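Local coordinates for protein protease (Penicillium cyclopium, PDB 5Z6O) that is a subtilisin-like serine protease that very probably cleaves casein, gelatin and type IV collagen through an Asp-His-Ser charge relay, at residues Asn7-Gly12 against Gly83-Val88; Ala50-Arg55 against His76-Ala81; Gly59-Thr62 against Asp66-Asp69; Val97-Ala102 against Ser109-Gly114. All coordinates share one frame; numbering follows the deposited sequence.

Interaction 1 (Asn7-Gly12 against Gly83-Val88)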
# COMPACT_ATOMS: atom_id res chain seq x y z
N ASN A 7 4.69 0.59 -21.64
CA ASN A 7 3.78 1.74 -21.60
C ASN A 7 2.77 1.59 -20.47
O ASN A 7 1.55 1.63 -20.65
CB ASN A 7 3.07 1.92 -22.94
CG ASN A 7 4.06 2.06 -24.08
OD1 ASN A 7 3.95 1.42 -25.13
ND2 ASN A 7 5.10 2.87 -23.84
N SER A 8 3.29 1.33 -19.28
CA SER A 8 2.38 1.02 -18.18
C SER A 8 1.41 2.17 -17.96
O SER A 8 1.78 3.34 -18.09
CB SER A 8 3.18 0.78 -16.91
OG SER A 8 3.98 1.92 -16.62
N PRO A 9 0.17 1.87 -17.57
CA PRO A 9 -0.88 2.90 -17.54
C PRO A 9 -0.84 3.82 -16.34
O PRO A 9 -1.70 4.70 -16.22
CB PRO A 9 -2.17 2.07 -17.55
CG PRO A 9 -1.79 0.80 -16.92
CD PRO A 9 -0.37 0.51 -17.37
N SER A 10 0.12 3.65 -15.43
CA SER A 10 0.31 4.60 -14.34
C SER A 10 1.81 4.83 -14.22
O SER A 10 2.56 3.85 -14.16
CB SER A 10 -0.25 4.07 -13.02
OG SER A 10 -0.02 5.03 -11.98
N TRP A 11 2.24 6.11 -14.17
CA TRP A 11 3.68 6.42 -14.07
C TRP A 11 4.31 5.82 -12.83
O TRP A 11 5.51 5.54 -12.83
CB TRP A 11 3.92 7.96 -14.11
CG TRP A 11 3.48 8.65 -12.85
CD1 TRP A 11 2.24 9.17 -12.58
CD2 TRP A 11 4.27 8.89 -11.69
NE1 TRP A 11 2.21 9.71 -11.31
CE2 TRP A 11 3.43 9.52 -10.73
CE3 TRP A 11 5.58 8.60 -11.34
CZ2 TRP A 11 3.89 9.90 -9.47
CZ3 TRP A 11 6.03 8.98 -10.05
CH2 TRP A 11 5.20 9.64 -9.16
N GLY A 12 3.53 5.56 -11.78
CA GLY A 12 4.12 5.05 -10.54
C GLY A 12 4.71 3.65 -10.71
O GLY A 12 5.76 3.33 -10.13
N GLY A 83 -3.40 -5.28 -8.84
CA GLY A 83 -4.14 -5.45 -10.07
C GLY A 83 -3.26 -5.88 -11.23
O GLY A 83 -2.09 -5.54 -11.33
N SER A 84 -3.88 -6.63 -12.17
CA SER A 84 -3.14 -7.11 -13.36
C SER A 84 -2.59 -5.97 -14.19
O SER A 84 -1.42 -5.98 -14.58
CB SER A 84 -4.06 -7.97 -14.24
OG SER A 84 -4.41 -9.15 -13.53
N LYS A 85 -3.42 -4.99 -14.49
CA LYS A 85 -2.97 -3.88 -15.32
C LYS A 85 -2.38 -2.75 -14.48
O LYS A 85 -1.36 -2.19 -14.86
CB LYS A 85 -4.12 -3.35 -16.17
CG LYS A 85 -4.14 -3.94 -17.58
CD LYS A 85 -5.33 -3.44 -18.39
CE LYS A 85 -5.58 -1.95 -18.15
NZ LYS A 85 -4.56 -1.07 -18.77
N PHE A 86 -2.98 -2.42 -13.34
CA PHE A 86 -2.55 -1.22 -12.61
C PHE A 86 -1.68 -1.52 -11.41
O PHE A 86 -1.33 -0.59 -10.69
CB PHE A 86 -3.78 -0.42 -12.17
CG PHE A 86 -4.64 0.01 -13.33
CD1 PHE A 86 -4.23 1.03 -14.16
CD2 PHE A 86 -5.86 -0.60 -13.55
CE1 PHE A 86 -5.01 1.41 -15.24
CE2 PHE A 86 -6.66 -0.21 -14.61
CZ PHE A 86 -6.22 0.78 -15.46
N GLY A 87 -1.28 -2.78 -11.20
CA GLY A 87 -0.70 -3.14 -9.91
C GLY A 87 0.74 -3.58 -9.90
O GLY A 87 1.31 -3.98 -10.92
N VAL A 88 1.33 -3.52 -8.69
CA VAL A 88 2.73 -3.87 -8.47
C VAL A 88 2.93 -5.40 -8.44
O VAL A 88 3.80 -5.93 -9.13
CB VAL A 88 3.23 -3.23 -7.15
CG1 VAL A 88 4.71 -3.65 -6.86
CG2 VAL A 88 3.19 -1.69 -7.26

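Interaction 2 (Ala50-Arg55 against His76-Ala81)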
# COMPACT_ATOMS: atom_id res chain seq x y z
N ALA A 50 -12.34 -6.54 -13.44
CA ALA A 50 -11.48 -7.36 -14.29
C ALA A 50 -10.01 -7.29 -13.87
O ALA A 50 -9.26 -8.25 -14.09
CB ALA A 50 -11.62 -6.93 -15.75
N ASP A 51 -9.58 -6.18 -13.25
CA ASP A 51 -8.18 -6.02 -12.92
C ASP A 51 -7.70 -7.02 -11.88
O ASP A 51 -6.50 -7.25 -11.78
CB ASP A 51 -7.91 -4.60 -12.39
CG ASP A 51 -6.47 -4.17 -12.59
OD1 ASP A 51 -5.92 -4.45 -13.67
OD2 ASP A 51 -5.88 -3.53 -11.70
N PHE A 52 -8.60 -7.60 -11.07
CA PHE A 52 -8.16 -8.59 -10.10
C PHE A 52 -8.16 -10.02 -10.63
O PHE A 52 -7.52 -10.89 -10.03
CB PHE A 52 -9.05 -8.51 -8.84
CG PHE A 52 -9.01 -7.14 -8.21
CD1 PHE A 52 -7.83 -6.66 -7.64
CD2 PHE A 52 -10.11 -6.33 -8.26
CE1 PHE A 52 -7.77 -5.38 -7.08
CE2 PHE A 52 -10.07 -5.01 -7.70
CZ PHE A 52 -8.90 -4.56 -7.11
N GLY A 53 -8.85 -10.27 -11.74
CA GLY A 53 -8.75 -11.59 -12.37
C GLY A 53 -9.05 -12.75 -11.45
O GLY A 53 -8.36 -13.78 -11.50
N GLY A 54 -10.05 -12.59 -10.57
CA GLY A 54 -10.40 -13.65 -9.65
C GLY A 54 -9.52 -13.79 -8.43
O GLY A 54 -9.78 -14.66 -7.60
N ARG A 55 -8.49 -12.94 -8.26
CA ARG A 55 -7.59 -13.08 -7.14
C ARG A 55 -8.05 -12.30 -5.91
O ARG A 55 -7.42 -12.42 -4.84
CB ARG A 55 -6.19 -12.61 -7.54
CG ARG A 55 -5.57 -13.46 -8.63
CD ARG A 55 -4.24 -12.92 -9.10
NE ARG A 55 -4.43 -11.73 -9.92
CZ ARG A 55 -4.10 -10.52 -9.52
NH1 ARG A 55 -4.28 -9.49 -10.34
NH2 ARG A 55 -3.50 -10.34 -8.33
N HIS A 76 -9.33 1.17 -5.69
CA HIS A 76 -8.21 1.84 -6.34
C HIS A 76 -6.89 1.44 -5.66
O HIS A 76 -5.92 1.06 -6.32
CB HIS A 76 -8.45 3.36 -6.26
CG HIS A 76 -7.52 4.19 -7.11
ND1 HIS A 76 -6.25 4.58 -6.68
CD2 HIS A 76 -7.69 4.74 -8.33
CE1 HIS A 76 -5.69 5.32 -7.63
NE2 HIS A 76 -6.55 5.44 -8.63
N THR A 77 -6.86 1.47 -4.33
CA THR A 77 -5.64 1.09 -3.63
C THR A 77 -5.33 -0.39 -3.75
O THR A 77 -4.17 -0.77 -3.97
CB THR A 77 -5.69 1.51 -2.16
OG1 THR A 77 -6.77 0.85 -1.49
CG2 THR A 77 -5.86 3.08 -2.05
N ALA A 78 -6.36 -1.26 -3.65
CA ALA A 78 -6.08 -2.67 -3.90
C ALA A 78 -5.53 -2.88 -5.31
O ALA A 78 -4.67 -3.75 -5.55
CB ALA A 78 -7.36 -3.48 -3.70
N SER A 79 -6.04 -2.12 -6.26
CA SER A 79 -5.61 -2.25 -7.65
C SER A 79 -4.14 -1.84 -7.83
O SER A 79 -3.39 -2.52 -8.53
CB SER A 79 -6.54 -1.40 -8.54
OG SER A 79 -6.09 -1.42 -9.88
N THR A 80 -3.73 -0.72 -7.23
CA THR A 80 -2.32 -0.34 -7.25
C THR A 80 -1.46 -1.42 -6.63
O THR A 80 -0.35 -1.68 -7.11
CB THR A 80 -2.16 0.99 -6.48
OG1 THR A 80 -2.82 2.01 -7.24
CG2 THR A 80 -0.70 1.37 -6.26
N ALA A 81 -1.94 -2.09 -5.58
CA ALA A 81 -1.08 -3.08 -4.93
C ALA A 81 -0.95 -4.34 -5.77
O ALA A 81 0.15 -4.91 -5.84
CB ALA A 81 -1.65 -3.46 -3.54

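Interaction 3 (Gly59-Thr62 against Asp66-Asp69)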
# COMPACT_ATOMS: atom_id res chain seq x y z
N GLY A 59 -13.25 -10.41 2.62
CA GLY A 59 -12.87 -10.88 3.93
C GLY A 59 -13.95 -10.56 4.95
O GLY A 59 -14.64 -11.49 5.41
N THR A 60 -14.13 -9.28 5.30
CA THR A 60 -15.14 -8.92 6.28
C THR A 60 -15.55 -7.46 6.08
O THR A 60 -14.95 -6.72 5.30
CB THR A 60 -14.62 -9.19 7.71
OG1 THR A 60 -15.73 -9.26 8.61
CG2 THR A 60 -13.64 -8.11 8.21
N ASN A 61 -16.61 -7.06 6.78
CA ASN A 61 -17.19 -5.73 6.66
C ASN A 61 -17.54 -5.32 8.07
O ASN A 61 -18.46 -5.88 8.66
CB ASN A 61 -18.43 -5.73 5.73
CG ASN A 61 -19.03 -4.34 5.52
OD1 ASN A 61 -18.73 -3.38 6.25
ND2 ASN A 61 -19.88 -4.22 4.50
N THR A 62 -16.80 -4.37 8.64
CA THR A 62 -17.13 -3.87 9.98
C THR A 62 -17.84 -2.53 9.94
O THR A 62 -18.15 -1.97 11.00
CB THR A 62 -15.89 -3.76 10.84
OG1 THR A 62 -15.06 -2.72 10.33
CG2 THR A 62 -15.12 -5.09 10.93
N ASP A 66 -23.46 -3.58 3.44
CA ASP A 66 -23.33 -3.57 1.99
C ASP A 66 -21.92 -4.00 1.61
O ASP A 66 -20.96 -3.23 1.79
CB ASP A 66 -23.65 -2.16 1.50
CG ASP A 66 -23.67 -2.04 0.00
OD1 ASP A 66 -23.43 -3.03 -0.72
OD2 ASP A 66 -23.98 -0.94 -0.47
N ASP A 67 -21.77 -5.23 1.11
CA ASP A 67 -20.44 -5.81 0.88
C ASP A 67 -19.92 -5.44 -0.51
O ASP A 67 -19.56 -6.29 -1.35
CB ASP A 67 -20.48 -7.31 1.05
CG ASP A 67 -20.84 -7.71 2.47
OD1 ASP A 67 -20.56 -6.91 3.41
OD2 ASP A 67 -21.44 -8.78 2.65
N THR A 68 -19.90 -4.14 -0.74
CA THR A 68 -19.37 -3.59 -1.97
C THR A 68 -18.52 -2.38 -1.62
O THR A 68 -18.63 -1.81 -0.53
CB THR A 68 -20.48 -3.14 -2.95
OG1 THR A 68 -21.24 -2.08 -2.34
CG2 THR A 68 -21.43 -4.27 -3.25
N ASP A 69 -17.70 -1.96 -2.58
CA ASP A 69 -16.97 -0.69 -2.43
C ASP A 69 -17.86 0.45 -2.95
O ASP A 69 -17.90 0.72 -4.16
CB ASP A 69 -15.64 -0.77 -3.19
CG ASP A 69 -14.88 0.55 -3.11
OD1 ASP A 69 -15.29 1.40 -2.32
OD2 ASP A 69 -13.89 0.75 -3.85

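Interaction 4 (Val97-Ala102 against Ser109-Gly114)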
# COMPACT_ATOMS: atom_id res chain seq x y z
N VAL A 97 -11.02 -5.93 3.39
CA VAL A 97 -11.44 -5.71 4.76
C VAL A 97 -12.12 -4.34 4.79
O VAL A 97 -11.45 -3.30 4.85
CB VAL A 97 -10.28 -5.79 5.76
CG1 VAL A 97 -10.78 -5.57 7.19
CG2 VAL A 97 -9.52 -7.15 5.63
N LYS A 98 -13.44 -4.31 4.75
CA LYS A 98 -14.16 -3.04 4.64
C LYS A 98 -14.39 -2.48 6.04
O LYS A 98 -15.11 -3.10 6.85
CB LYS A 98 -15.49 -3.23 3.93
CG LYS A 98 -16.27 -1.93 3.86
CD LYS A 98 -17.49 -2.03 2.89
CE LYS A 98 -18.41 -0.88 3.17
NZ LYS A 98 -19.51 -0.91 2.14
N VAL A 99 -13.80 -1.31 6.34
CA VAL A 99 -13.89 -0.72 7.68
C VAL A 99 -14.38 0.72 7.59
O VAL A 99 -14.63 1.36 8.62
CB VAL A 99 -12.54 -0.77 8.42
CG1 VAL A 99 -12.02 -2.21 8.59
CG2 VAL A 99 -11.51 0.11 7.68
N LEU A 100 -14.50 1.24 6.37
CA LEU A 100 -15.00 2.58 6.12
C LEU A 100 -16.23 2.51 5.22
O LEU A 100 -16.29 1.67 4.32
CB LEU A 100 -13.96 3.45 5.41
CG LEU A 100 -12.54 3.46 5.99
CD1 LEU A 100 -11.63 4.23 5.03
CD2 LEU A 100 -12.56 4.09 7.36
N GLY A 101 -17.16 3.44 5.42
CA GLY A 101 -18.40 3.48 4.68
C GLY A 101 -18.25 4.14 3.33
O GLY A 101 -17.16 4.51 2.89
N ALA A 102 -19.39 4.30 2.65
CA ALA A 102 -19.34 4.87 1.30
C ALA A 102 -18.81 6.29 1.28
O ALA A 102 -18.24 6.72 0.27
CB ALA A 102 -20.72 4.80 0.64
N SER A 109 -12.97 2.24 16.40
CA SER A 109 -13.22 0.88 16.83
C SER A 109 -13.56 -0.03 15.63
O SER A 109 -13.16 -1.20 15.62
CB SER A 109 -14.32 0.83 17.89
OG SER A 109 -15.55 1.15 17.29
N GLN A 110 -14.25 0.49 14.60
CA GLN A 110 -14.55 -0.32 13.41
C GLN A 110 -13.27 -0.69 12.66
O GLN A 110 -13.14 -1.81 12.13
CB GLN A 110 -15.44 0.43 12.39
CG GLN A 110 -16.73 0.99 12.88
CD GLN A 110 -17.49 1.72 11.77
OE1 GLN A 110 -16.92 2.11 10.72
NE2 GLN A 110 -18.78 1.89 11.98
N VAL A 111 -12.35 0.27 12.55
CA VAL A 111 -11.07 -0.01 11.89
C VAL A 111 -10.30 -1.08 12.66
O VAL A 111 -9.75 -2.03 12.07
CB VAL A 111 -10.24 1.28 11.78
CG1 VAL A 111 -8.84 0.97 11.22
CG2 VAL A 111 -10.95 2.28 10.91
N ILE A 112 -10.22 -0.92 13.99
CA ILE A 112 -9.45 -1.87 14.77
C ILE A 112 -10.06 -3.26 14.67
O ILE A 112 -9.34 -4.26 14.60
CB ILE A 112 -9.33 -1.39 16.23
CG1 ILE A 112 -8.48 -0.12 16.26
CG2 ILE A 112 -8.73 -2.49 17.14
CD1 ILE A 112 -8.43 0.56 17.58
N ALA A 113 -11.40 -3.34 14.67
CA ALA A 113 -12.08 -4.64 14.50
C ALA A 113 -11.69 -5.30 13.17
O ALA A 113 -11.49 -6.52 13.11
CB ALA A 113 -13.60 -4.45 14.59
N GLY A 114 -11.54 -4.50 12.11
CA GLY A 114 -11.10 -5.08 10.84
C GLY A 114 -9.66 -5.57 10.88
O GLY A 114 -9.33 -6.63 10.34

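Interaction 1 (Asn7-Gly12 against Gly83-Val88)
With CG opposite the carbonyl carbon and beside the backbone N (chi1 -59°), the F86 ring extends to P9. The chain of K85 is bent at chi3 and chi4, and the bends fold NZ back to the same proline. P9 is therefore met by two side chains and by the backbone between them.

CG of P9 does most of the touching. It lies 3.7 Å from CD1 of F86, and the CB of P9 is 3.7 Å from CE1 of F86. The proline comes to the ring at a slant, neither flat on its face nor square to its edge. The same CG rests 3.7 Å from the carbonyl O of K85, and CD of P9 lies 3.8 Å from that O. The K85 carbonyl has a real polar partner in Q5, whose NE2 bonds to it. NZ of K85 passes CG of P9 at 3.8 Å, which is plain van der Waals contact. No hydrogen bond joins the two segments. CB of K85 also sits over one face of the F86 ring, offset toward the rim.

The contact is small and partly buried. It joins the loop after helix 73-82 to the loop before helix 11-16, where S10 takes the N-cap position. F86 packs further on T213 and A214 of strand 212-215, while V88 reaches L13 and I16 of helix 11-16.

Interaction 2 (Ala50-Arg55 against His76-Ala81)
D51 and S79 are the closest backbone pair here, with CA atoms 7.0 Å apart. D51 sits in a loop between strands 37-42 and 56-61 of the parallel subtilase sheet. S79 belongs to helix 73-82, which opens with H73, very probably the histidine of the charge relay. The loop backbone runs with helical angles through 50-52. It then reverses in a type I' beta turn from F52 to R55, with G53 and G54 at positive phi. R55 N closes the turn on F52 O at 2.9 Å.

F52 is the first residue of the turn, and its ring enters the gap edge first. CE1 of F52 lies 3.8 Å from the carbonyl C of A78, near the ring plane. The same CE1 is 3.8 Å from N of S79. CZ of F52 meets the methyl CB of A78 at 3.9 Å. The ring thus ends against the helix backbone, and I45 touches both F52 and A78. All four touching residues are buried.

Each carboxylate oxygen of D51 has its own partner. OD1 takes a bond from the backbone N of K85. OD2 is left for S79, whose OG stands opposite its own N (chi1 175°). That hydroxyl also accepts a bond from N of A215. It donates to D51 OD2 at 2.8 Å, on the anti side and 25° out of the carboxylate plane.

Interaction 3 (Gly59-Thr62 against Asp66-Asp69)
The amide of N61 and the carboxylate of D67 are turned 60° against each other, so they do not stack. They meet through the amide's N-H edge, with D67 OD1 close to the amide plane. D67 is the centre of an inverse gamma turn, in the loop that follows strand 56-61, an outermost strand of the parallel sheet.

CG of N61 stands opposite its backbone N (chi1 -177°), which carries the amide across to D67. ND2 of N61 donates to OD1 of D67 at 3.0 Å. The bond is fairly straight, 160° at the hydrogen, and meets the oxygen nearly along its C-O axis. CB of N61 also lies 3.4 Å from OD1 of D67.

N61 has further polar partners in the connecting loop. Its OD1 takes a bond from N of A63, and its ND2 also bonds OD1 of D64. These bonds fix the amide's rotation. The carbonyl O of D66 lies 3.1 Å from ND2 of N61, and it receives a hydrogen bond from NZ of K98. The site lies at the surface, and the strand end and loop are tied by polar groups.

The turn is closed by a weak bond from T68 N to D66 O. Beside it, T68 OG1 donates to D66 OD1 at 2.9 Å, from above the carboxylate plane.

Interaction 4 (Val97-Ala102 against Ser109-Gly114)
Apolar contacts carry most of this interface. V99 and V111 are the closest backbone pair, with CA atoms 5.1 Å apart, and their side chains meet at about a right angle. CG2 of V99 touches CG2 of V111 at 3.9 Å. Chi1 of V99 (-59°) sets CG1 opposite the carbonyl carbon, which leaves CG2 in the crowded position between the backbone N and the carbonyl carbon. CB of V99 also presses on the helix itself, 3.8 Å from CA of V111. L100 adds a looser touch, CD2 to CG2 of V111 at 4.3 Å.

A second group is packing of methyls on bare helix backbone. G114 has no side chain, and two valines come down on it. CG1 of V99 lies 3.8 Å from CA of G114. CG1 of V97 is 3.6 Å from O of G114.

The clear polar links run to neighbours. T62 OG1 bonds the carbonyl O of Q110. K98 starts out away from the helix, and its NZ forms a salt bridge with D64. Backbone bonds with G40 and D42 also hold V97 and V99.

Helix 108-124 lies in the crossover between parallel strands 93-98 and 131-135. This contact joins it to the end of strand 93-98 and the loop that follows. L100 belongs to the pocket around the bound phenylmethanesulfonic acid. With no clear hydrogen bond between the segments, their contact beside that pocket rests mainly on apolar packing.

In the fold
Interactions 1 and 2 open before 3 along the chain, and 3 closes inside both; interaction 4 follows them all. Interactions 1 and 2 touch, with centres 10 Å apart: D51 of interaction 2 bonds to S84 and K85 of interaction 1. Interactions 3 and 4 also touch, centres 9 Å apart, on neighbouring strands 56-61 and 93-98 of the parallel sheet. K98 and T62 tie them. Interactions 2 and 3 adjoin only in sequence; 1 and 4 are farthest apart, 27 Å between centres. Interaction 2 packs a loop on helix 73-82, and interaction 4 packs helix 108-124 on the end of strand 93-98. Both lie near D42, a probable charge-relay residue: side chains of A78 and L100 are about 7 and 4 Å from its own.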